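Local coordinates for protein pilin (PDB 3GLD) that forms the backbone of the bacterial pilus as stacked, covalently joined subunits, a pilus required for adhesion to host cells, aggregation and biofilm formation, at residues A32-N36 / Q189-E195; V110-S114 / N155-S159; T40-P45 / V59-M65. The protein carries 2 engineered substitutions. Residues are numbered along the deposited sequence.

Contact 1: A32-N36 / Q189-E195; sequences ALIPN and QYYKASE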
loop_
_atom_site.group_PDB
_atom_site.type_symbol
_atom_site.label_atom_id
_atom_site.label_comp_id
_atom_site.label_asym_id
_atom_site.label_seq_id
_atom_site.Cartn_x
_atom_site.Cartn_y
_atom_site.Cartn_z
ATOM N N ALA A 32 -1.719 6.297 6.063
ATOM C CA ALA A 32 -2.386 5.133 5.460
ATOM C C ALA A 32 -2.308 3.906 6.343
ATOM O O ALA A 32 -1.289 3.677 6.999
ATOM C CB ALA A 32 -1.792 4.819 4.085
ATOM N N LEU A 33 -3.388 3.125 6.356
ATOM C CA LEU A 33 -3.369 1.752 6.849
ATOM C C LEU A 33 -2.561 0.851 5.901
ATOM O O LEU A 33 -2.571 1.070 4.677
ATOM C CB LEU A 33 -4.796 1.210 7.006
ATOM C CG LEU A 33 -5.647 1.712 8.194
ATOM C CD1 LEU A 33 -6.077 3.166 8.008
ATOM C CD2 LEU A 33 -6.863 0.820 8.352
ATOM N N ILE A 34 -1.844 -0.123 6.471
ATOM C CA ILE A 34 -0.950 -0.998 5.691
ATOM C C ILE A 34 -1.679 -2.325 5.494
ATOM O O ILE A 34 -2.044 -2.979 6.463
ATOM C CB ILE A 34 0.441 -1.226 6.413
ATOM C CG1 ILE A 34 1.152 0.110 6.708
ATOM C CG2 ILE A 34 1.346 -2.187 5.636
ATOM C CD1 ILE A 34 1.405 1.012 5.476
ATOM N N PRO A 35 -1.898 -2.726 4.234
ATOM C CA PRO A 35 -2.641 -3.964 3.955
ATOM C C PRO A 35 -1.876 -5.245 4.357
ATOM O O PRO A 35 -0.650 -5.259 4.307
ATOM C CB PRO A 35 -2.851 -3.910 2.431
ATOM C CG PRO A 35 -1.724 -3.044 1.934
ATOM C CD PRO A 35 -1.465 -2.041 3.006
ATOM N N ASN A 36 -2.610 -6.278 4.757
ATOM C CA ASN A 36 -2.059 -7.616 4.952
ATOM C C ASN A 36 -1.853 -8.236 3.578
ATOM O O ASN A 36 -2.814 -8.652 2.944
ATOM C CB ASN A 36 -3.015 -8.540 5.720
ATOM C CG ASN A 36 -3.492 -7.972 7.028
ATOM O OD1 ASN A 36 -4.681 -8.076 7.339
ATOM N ND2 ASN A 36 -2.591 -7.399 7.814
ATOM N N GLN A 189 -9.767 -9.143 3.809
ATOM C CA GLN A 189 -8.467 -9.780 4.063
ATOM C C GLN A 189 -7.327 -8.764 4.247
ATOM O O GLN A 189 -6.385 -9.027 4.977
ATOM C CB GLN A 189 -8.130 -10.755 2.947
ATOM C CG GLN A 189 -7.869 -10.070 1.606
ATOM C CD GLN A 189 -7.566 -11.060 0.513
ATOM O OE1 GLN A 189 -8.474 -11.517 -0.188
ATOM N NE2 GLN A 189 -6.290 -11.414 0.365
ATOM N N TYR A 190 -7.428 -7.607 3.591
ATOM C CA TYR A 190 -6.387 -6.583 3.631
ATOM C C TYR A 190 -6.412 -5.693 4.877
ATOM O O TYR A 190 -5.372 -5.161 5.299
ATOM C CB TYR A 190 -6.458 -5.700 2.365
ATOM C CG TYR A 190 -6.425 -6.489 1.068
ATOM C CD1 TYR A 190 -5.275 -7.176 0.667
ATOM C CD2 TYR A 190 -7.545 -6.553 0.248
ATOM C CE1 TYR A 190 -5.254 -7.903 -0.520
ATOM C CE2 TYR A 190 -7.538 -7.273 -0.944
ATOM C CZ TYR A 190 -6.387 -7.944 -1.322
ATOM O OH TYR A 190 -6.401 -8.644 -2.508
ATOM N N TYR A 191 -7.595 -5.545 5.471
ATOM C CA TYR A 191 -7.803 -4.643 6.594
ATOM C C TYR A 191 -8.795 -5.273 7.570
ATOM O O TYR A 191 -9.978 -5.420 7.255
ATOM C CB TYR A 191 -8.325 -3.283 6.067
ATOM C CG TYR A 191 -7.391 -2.674 5.050
ATOM C CD1 TYR A 191 -6.181 -2.098 5.447
ATOM C CD2 TYR A 191 -7.700 -2.699 3.691
ATOM C CE1 TYR A 191 -5.293 -1.566 4.500
ATOM C CE2 TYR A 191 -6.829 -2.182 2.755
ATOM C CZ TYR A 191 -5.631 -1.614 3.166
ATOM O OH TYR A 191 -4.778 -1.078 2.245
ATOM N N LYS A 192 -8.306 -5.656 8.746
ATOM C CA LYS A 192 -9.080 -6.496 9.659
ATOM C C LYS A 192 -9.979 -5.685 10.557
ATOM O O LYS A 192 -9.798 -4.475 10.706
ATOM C CB LYS A 192 -8.153 -7.367 10.520
ATOM C CG LYS A 192 -7.315 -8.369 9.725
ATOM C CD LYS A 192 -8.152 -9.541 9.203
ATOM C CE LYS A 192 -7.244 -10.674 8.698
ATOM N NZ LYS A 192 -8.012 -11.927 8.385
ATOM N N ALA A 193 -10.932 -6.366 11.172
ATOM C CA ALA A 193 -11.830 -5.744 12.131
ATOM C C ALA A 193 -11.009 -5.030 13.196
ATOM O O ALA A 193 -9.914 -5.481 13.556
ATOM C CB ALA A 193 -12.731 -6.776 12.750
ATOM N N SER A 194 -11.525 -3.890 13.656
ATOM C CA SER A 194 -10.939 -3.115 14.751
ATOM C C SER A 194 -9.780 -2.206 14.375
ATOM O O SER A 194 -9.404 -1.357 15.184
ATOM C CB SER A 194 -10.560 -4.008 15.946
ATOM O OG SER A 194 -11.705 -4.232 16.745
ATOM N N GLU A 195 -9.212 -2.370 13.167
ATOM C CA GLU A 195 -8.312 -1.355 12.610
ATOM C C GLU A 195 -9.014 0.004 12.641
ATOM O O GLU A 195 -10.194 0.070 12.413
ATOM C CB GLU A 195 -7.925 -1.691 11.168
ATOM C CG GLU A 195 -6.835 -2.745 11.061
ATOM C CD GLU A 195 -5.517 -2.264 11.653
ATOM O OE1 GLU A 195 -4.939 -1.289 11.109
ATOM O OE2 GLU A 195 -5.063 -2.866 12.663
HETATM O O HOH W 1 -4.542 2.100 3.085
HETATM O O HOH W 2 -2.505 -0.634 9.265
HETATM O O HOH W 3 -3.923 -10.508 1.652
#
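The ring of Tyr191 packs against the side chains of Leu33 and Pro35 and the backbone of Ile34 between them, with CE1 3.8 Å from Leu33 CB and CZ 3.7 Å from Pro35 CB. This is a loop-to-loop interface between two consecutive Ig-like domains: 32-36 leads into strand 37-45 of the N-terminal domain, whereas 189-195 joins strands 179-185 and 196-202 of the C-terminal one. The backbone of Tyr190 adds polar contacts: its O accepts a hydrogen bond from Asn36 N (3.0 Å) and also a CA-H...O contact from Pro35 CA (3.3 Å), so one carbonyl fixes two successive residues; the CB atoms of Pro35 and Tyr190 pack at 4.0 Å. The same carbonyl is bonded by the side chain of Asn72, which also binds Ile34 O and Lys192 N and so ties both loops to a third. Lys192 to Glu195 form a type II turn, closed by Glu195 N to Lys192 O (3.3 Å), that brings Glu195 back to the interface, its CB 3.9 Å from Leu33 CD2. Three waters bridge the two segments. One molecule donates to Leu33 O (2.7 Å) and Tyr191 OH (3.3 Å), and a second links Ile34 N (2.9 Å) to Glu195 OE1 (3.1 Å). At the far end a third donates to Asn36 O at 2.5 Å and accepts from Gln189 NE2 at 2.8 Å.

Contact 2: V110-S114 / N155-S159; sequences VPGVS and NSLDS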
loop_
_atom_site.group_PDB
_atom_site.type_symbol
_atom_site.label_atom_id
_atom_site.label_comp_id
_atom_site.label_asym_id
_atom_site.label_seq_id
_atom_site.Cartn_x
_atom_site.Cartn_y
_atom_site.Cartn_z
ATOM N N VAL A 110 -2.812 -5.992 -5.134
ATOM C CA VAL A 110 -3.415 -5.457 -3.913
ATOM C C VAL A 110 -4.060 -4.122 -4.272
ATOM O O VAL A 110 -3.408 -3.265 -4.874
ATOM C CB VAL A 110 -2.332 -5.235 -2.834
ATOM C CG1 VAL A 110 -2.914 -4.690 -1.524
ATOM C CG2 VAL A 110 -1.535 -6.521 -2.613
ATOM N N PRO A 111 -5.343 -3.933 -3.892
ATOM C CA PRO A 111 -6.050 -2.680 -4.201
ATOM C C PRO A 111 -5.312 -1.446 -3.690
ATOM O O PRO A 111 -4.778 -1.462 -2.588
ATOM C CB PRO A 111 -7.398 -2.850 -3.485
ATOM C CG PRO A 111 -7.537 -4.338 -3.299
ATOM C CD PRO A 111 -6.151 -4.805 -3.026
ATOM N N GLY A 112 -5.273 -0.401 -4.515
ATOM C CA GLY A 112 -4.550 0.823 -4.202
ATOM C C GLY A 112 -3.038 0.800 -4.425
ATOM O O GLY A 112 -2.378 1.831 -4.245
ATOM N N VAL A 113 -2.478 -0.358 -4.781
ATOM C CA VAL A 113 -1.015 -0.473 -4.969
ATOM C C VAL A 113 -0.564 -0.368 -6.422
ATOM O O VAL A 113 -1.063 -1.070 -7.286
ATOM C CB VAL A 113 -0.426 -1.778 -4.343
ATOM C CG1 VAL A 113 1.076 -1.884 -4.634
ATOM C CG2 VAL A 113 -0.690 -1.804 -2.829
ATOM N N SER A 114 0.380 0.530 -6.662
ATOM C CA SER A 114 1.048 0.656 -7.947
ATOM C C SER A 114 2.391 -0.056 -7.848
ATOM O O SER A 114 3.201 0.257 -6.968
ATOM C CB SER A 114 1.288 2.125 -8.269
ATOM O OG SER A 114 0.059 2.817 -8.395
ATOM N N ASN A 155 7.056 -0.043 -4.214
ATOM C CA ASN A 155 5.662 0.087 -4.612
ATOM C C ASN A 155 5.024 1.299 -3.927
ATOM O O ASN A 155 5.524 1.767 -2.891
ATOM C CB ASN A 155 4.876 -1.180 -4.284
ATOM C CG ASN A 155 5.293 -2.369 -5.130
ATOM O OD1 ASN A 155 5.984 -2.237 -6.160
ATOM N ND2 ASN A 155 4.873 -3.551 -4.697
ATOM N N SER A 156 3.943 1.816 -4.512
ATOM C CA SER A 156 3.214 2.961 -3.918
ATOM C C SER A 156 1.825 2.536 -3.460
ATOM O O SER A 156 1.069 1.923 -4.213
ATOM C CB SER A 156 3.115 4.155 -4.882
ATOM O OG SER A 156 2.625 5.308 -4.186
ATOM N N LEU A 157 1.518 2.819 -2.202
ATOM C CA LEU A 157 0.192 2.535 -1.663
ATOM C C LEU A 157 -0.634 3.819 -1.697
ATOM O O LEU A 157 -0.318 4.806 -1.022
ATOM C CB LEU A 157 0.289 2.010 -0.231
ATOM C CG LEU A 157 -1.040 1.764 0.480
ATOM C CD1 LEU A 157 -1.816 0.601 -0.131
ATOM C CD2 LEU A 157 -0.762 1.533 1.977
ATOM N N ASP A 158 -1.681 3.799 -2.503
ATOM C CA ASP A 158 -2.632 4.922 -2.549
ATOM C C ASP A 158 -3.798 4.619 -1.583
ATOM O O ASP A 158 -4.016 3.472 -1.192
ATOM C CB ASP A 158 -3.116 5.169 -3.993
ATOM C CG ASP A 158 -3.776 6.558 -4.184
ATOM O OD1 ASP A 158 -3.862 7.361 -3.224
ATOM O OD2 ASP A 158 -4.204 6.842 -5.313
ATOM N N SER A 159 -4.516 5.654 -1.176
ATOM C CA SER A 159 -5.720 5.472 -0.366
ATOM C C SER A 159 -6.645 6.614 -0.730
ATOM O O SER A 159 -6.321 7.402 -1.596
ATOM C CB SER A 159 -5.388 5.421 1.120
ATOM O OG SER A 159 -4.648 6.551 1.503
#
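A short antiparallel beta ladder joins strand 113-114 to the long strand 151-169 of the N-terminal Ig-like domain, entered through a type II turn from Val110 to Val113. Three backbone hydrogen bonds hold it: Ser114 N to Ser156 O (2.9 Å), Ser156 N to Ser114 O (3.0 Å) and Asp158 N to Gly112 O (2.7 Å). Val113 and Leu157 form the non-hydrogen-bonded pair between them, where Val113 CA makes a CA-H...O contact with Ser156 O (3.3 Å). Apolar contacts lie on the Val113-Leu157 face, with CG2 of Val113 3.8 Å from CD1 of Leu157. Gly112 takes phi 80° in the turn, and a CB there would come within clashing distance of Asp158 O. Asn155 is the asparagine that joins Lys23 in the natural isopeptide, a reaction autocatalysed by the glutamate that the engineered Ala104 replaces; here Asn155 still carries its own ND2, consistent with no bond having formed. Asn155 OD1 accepts a hydrogen bond from Asp116 N, and Asn155 CB lies 3.9 Å from Val113 CG1.

Contact 3: T40-P45 / V59-M65; sequences TFKIEP and VALNTPM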
loop_
_atom_site.group_PDB
_atom_site.type_symbol
_atom_site.label_atom_id
_atom_site.label_comp_id
_atom_site.label_asym_id
_atom_site.label_seq_id
_atom_site.Cartn_x
_atom_site.Cartn_y
_atom_site.Cartn_z
ATOM N N THR A 40 6.157 -10.434 -3.968
ATOM C CA THR A 40 6.986 -11.528 -4.427
ATOM C C THR A 40 7.991 -11.024 -5.468
ATOM O O THR A 40 7.694 -10.125 -6.275
ATOM C CB THR A 40 6.135 -12.691 -4.998
ATOM O OG1 THR A 40 5.372 -13.271 -3.940
ATOM C CG2 THR A 40 7.023 -13.814 -5.578
ATOM N N PHE A 41 9.184 -11.613 -5.433
ATOM C CA PHE A 41 10.262 -11.230 -6.342
ATOM C C PHE A 41 10.808 -12.479 -6.964
ATOM O O PHE A 41 10.897 -13.517 -6.313
ATOM C CB PHE A 41 11.352 -10.438 -5.601
ATOM C CG PHE A 41 10.792 -9.362 -4.701
ATOM C CD1 PHE A 41 10.425 -8.129 -5.216
ATOM C CD2 PHE A 41 10.602 -9.605 -3.341
ATOM C CE1 PHE A 41 9.881 -7.153 -4.391
ATOM C CE2 PHE A 41 10.064 -8.633 -2.511
ATOM C CZ PHE A 41 9.704 -7.404 -3.044
ATOM N N LYS A 42 11.149 -12.368 -8.244
ATOM C CA LYS A 42 11.585 -13.482 -9.048
ATOM C C LYS A 42 12.994 -13.204 -9.572
ATOM O O LYS A 42 13.323 -12.064 -9.947
ATOM C CB LYS A 42 10.627 -13.641 -10.236
ATOM C CG LYS A 42 10.877 -14.848 -11.149
ATOM C CD LYS A 42 9.872 -14.910 -12.334
ATOM C CE LYS A 42 10.090 -13.795 -13.353
ATOM N NZ LYS A 42 9.314 -14.065 -14.614
ATOM N N ILE A 43 13.808 -14.254 -9.591
ATOM C CA ILE A 43 15.103 -14.241 -10.296
ATOM C C ILE A 43 15.106 -15.341 -11.347
ATOM O O ILE A 43 14.706 -16.469 -11.069
ATOM C CB ILE A 43 16.305 -14.438 -9.335
ATOM C CG1 ILE A 43 17.634 -14.277 -10.085
ATOM C CG2 ILE A 43 16.246 -15.796 -8.672
ATOM C CD1 ILE A 43 18.776 -13.780 -9.222
ATOM N N GLU A 44 15.550 -15.001 -12.557
ATOM C CA GLU A 44 15.680 -15.978 -13.634
ATOM C C GLU A 44 16.985 -15.762 -14.413
ATOM O O GLU A 44 17.517 -14.645 -14.437
ATOM C CB GLU A 44 14.491 -15.892 -14.588
ATOM C CG GLU A 44 14.171 -14.487 -15.052
ATOM C CD GLU A 44 13.055 -14.441 -16.081
ATOM O OE1 GLU A 44 12.345 -15.455 -16.262
ATOM O OE2 GLU A 44 12.891 -13.382 -16.719
ATOM N N PRO A 45 17.492 -16.825 -15.054
ATOM C CA PRO A 45 18.668 -16.633 -15.911
ATOM C C PRO A 45 18.398 -15.586 -16.992
ATOM O O PRO A 45 17.328 -15.590 -17.603
ATOM C CB PRO A 45 18.872 -18.021 -16.540
ATOM C CG PRO A 45 18.282 -18.977 -15.538
ATOM C CD PRO A 45 17.089 -18.242 -14.974
ATOM N N VAL A 59 22.657 -19.881 -13.860
ATOM C CA VAL A 59 22.160 -21.236 -13.591
ATOM C C VAL A 59 20.903 -21.063 -12.712
ATOM O O VAL A 59 20.966 -20.408 -11.675
ATOM C CB VAL A 59 23.209 -22.114 -12.855
ATOM C CG1 VAL A 59 22.656 -23.519 -12.585
ATOM C CG2 VAL A 59 24.532 -22.208 -13.654
ATOM N N ALA A 60 19.786 -21.655 -13.133
ATOM C CA ALA A 60 18.492 -21.467 -12.470
ATOM C C ALA A 60 18.537 -21.886 -10.995
ATOM O O ALA A 60 19.169 -22.871 -10.663
ATOM C CB ALA A 60 17.399 -22.231 -13.215
ATOM N N LEU A 61 17.883 -21.128 -10.113
ATOM C CA LEU A 61 17.923 -21.442 -8.683
ATOM C C LEU A 61 16.875 -22.483 -8.349
ATOM O O LEU A 61 15.869 -22.588 -9.046
ATOM C CB LEU A 61 17.720 -20.179 -7.829
ATOM C CG LEU A 61 18.912 -19.247 -7.572
ATOM C CD1 LEU A 61 19.369 -18.596 -8.841
ATOM C CD2 LEU A 61 18.538 -18.139 -6.575
ATOM N N ASN A 62 17.111 -23.259 -7.293
ATOM C CA ASN A 62 16.087 -24.154 -6.764
ATOM C C ASN A 62 14.808 -23.447 -6.330
ATOM O O ASN A 62 13.721 -24.001 -6.458
ATOM C CB ASN A 62 16.626 -24.942 -5.583
ATOM C CG ASN A 62 17.506 -26.078 -6.014
ATOM O OD1 ASN A 62 17.454 -26.521 -7.172
ATOM N ND2 ASN A 62 18.334 -26.557 -5.099
ATOM N N THR A 63 14.964 -22.228 -5.822
ATOM C CA THR A 63 13.865 -21.405 -5.358
ATOM C C THR A 63 14.016 -20.006 -5.977
ATOM O O THR A 63 14.634 -19.119 -5.381
ATOM C CB THR A 63 13.845 -21.348 -3.811
ATOM O OG1 THR A 63 13.961 -22.681 -3.288
ATOM C CG2 THR A 63 12.545 -20.722 -3.305
ATOM N N PRO A 64 13.466 -19.814 -7.188
ATOM C CA PRO A 64 13.582 -18.568 -7.943
ATOM C C PRO A 64 12.760 -17.393 -7.386
ATOM O O PRO A 64 12.928 -16.248 -7.826
ATOM C CB PRO A 64 13.035 -18.939 -9.324
ATOM C CG PRO A 64 12.822 -20.405 -9.314
ATOM C CD PRO A 64 12.666 -20.814 -7.904
ATOM N N MET A 65 11.864 -17.664 -6.448
ATOM C CA MET A 65 11.037 -16.614 -5.898
ATOM C C MET A 65 11.305 -16.427 -4.424
ATOM O O MET A 65 11.600 -17.375 -3.712
ATOM C CB MET A 65 9.552 -16.899 -6.153
ATOM C CG MET A 65 9.245 -17.162 -7.624
ATOM S SD MET A 65 7.867 -16.175 -8.222
ATOM C CE MET A 65 7.731 -16.721 -9.939
HETATM O O HOH W 4 16.470 -18.633 -11.363
#
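Met65 and Lys42 face each other as the non-hydrogen-bonded pair of a beta bridge, CA atoms 4.5 Å apart, where strand 37-45 of the N-terminal Ig-like domain meets the start of its antiparallel neighbour 65-70. Met65 has an m chi1 but a chi2 between wells (-130°), with chi3 t; its SD sits 3.6 Å from Thr40 CG2 and its CE 3.7 Å from Lys42 CD. Lys42 starts out extended (t, t) and bends at chi3 (p), leading its end away to a long salt bridge, NZ to Glu44 OE1 at 3.7 Å. Ile43, with both chi angles t, sends CG2 to within 3.9 Å of CD2 of Leu61 (m, p) on the buried side, near Tyr100 and Phe87. Pro45 CG meets Ala60 CB at 4.1 Å. The backbone link is Ile43 N to Pro64 O (2.8 Å). Beyond it the loop draws away from the strand, and a water spans the gap, donating to Ile43 O (2.8 Å) and accepting from Leu61 N (3.1 Å).

Contact 1 bridges the domains and packs on contact 2, which lies at that end of the N-terminal domain; their centres are about 13 Å apart. Leu157 CD2 lies 3.3 Å from Leu33 O, while Tyr190 CE2 reaches Pro111 CD at 3.5 Å. Contact 3 lies farther along the N-terminal domain, its centre about 30 Å from that of contact 1 and about 25 Å from that of contact 2. Contacts 2 and 3 do not touch (nearest atoms about 6 Å apart) but border the natural isopeptide site: the engineered Ala104 side chain lies about 5 Å from that of Asn155 and about 4 Å from that of Phe41. In sequence, both nest inside the loop closed by contact 1.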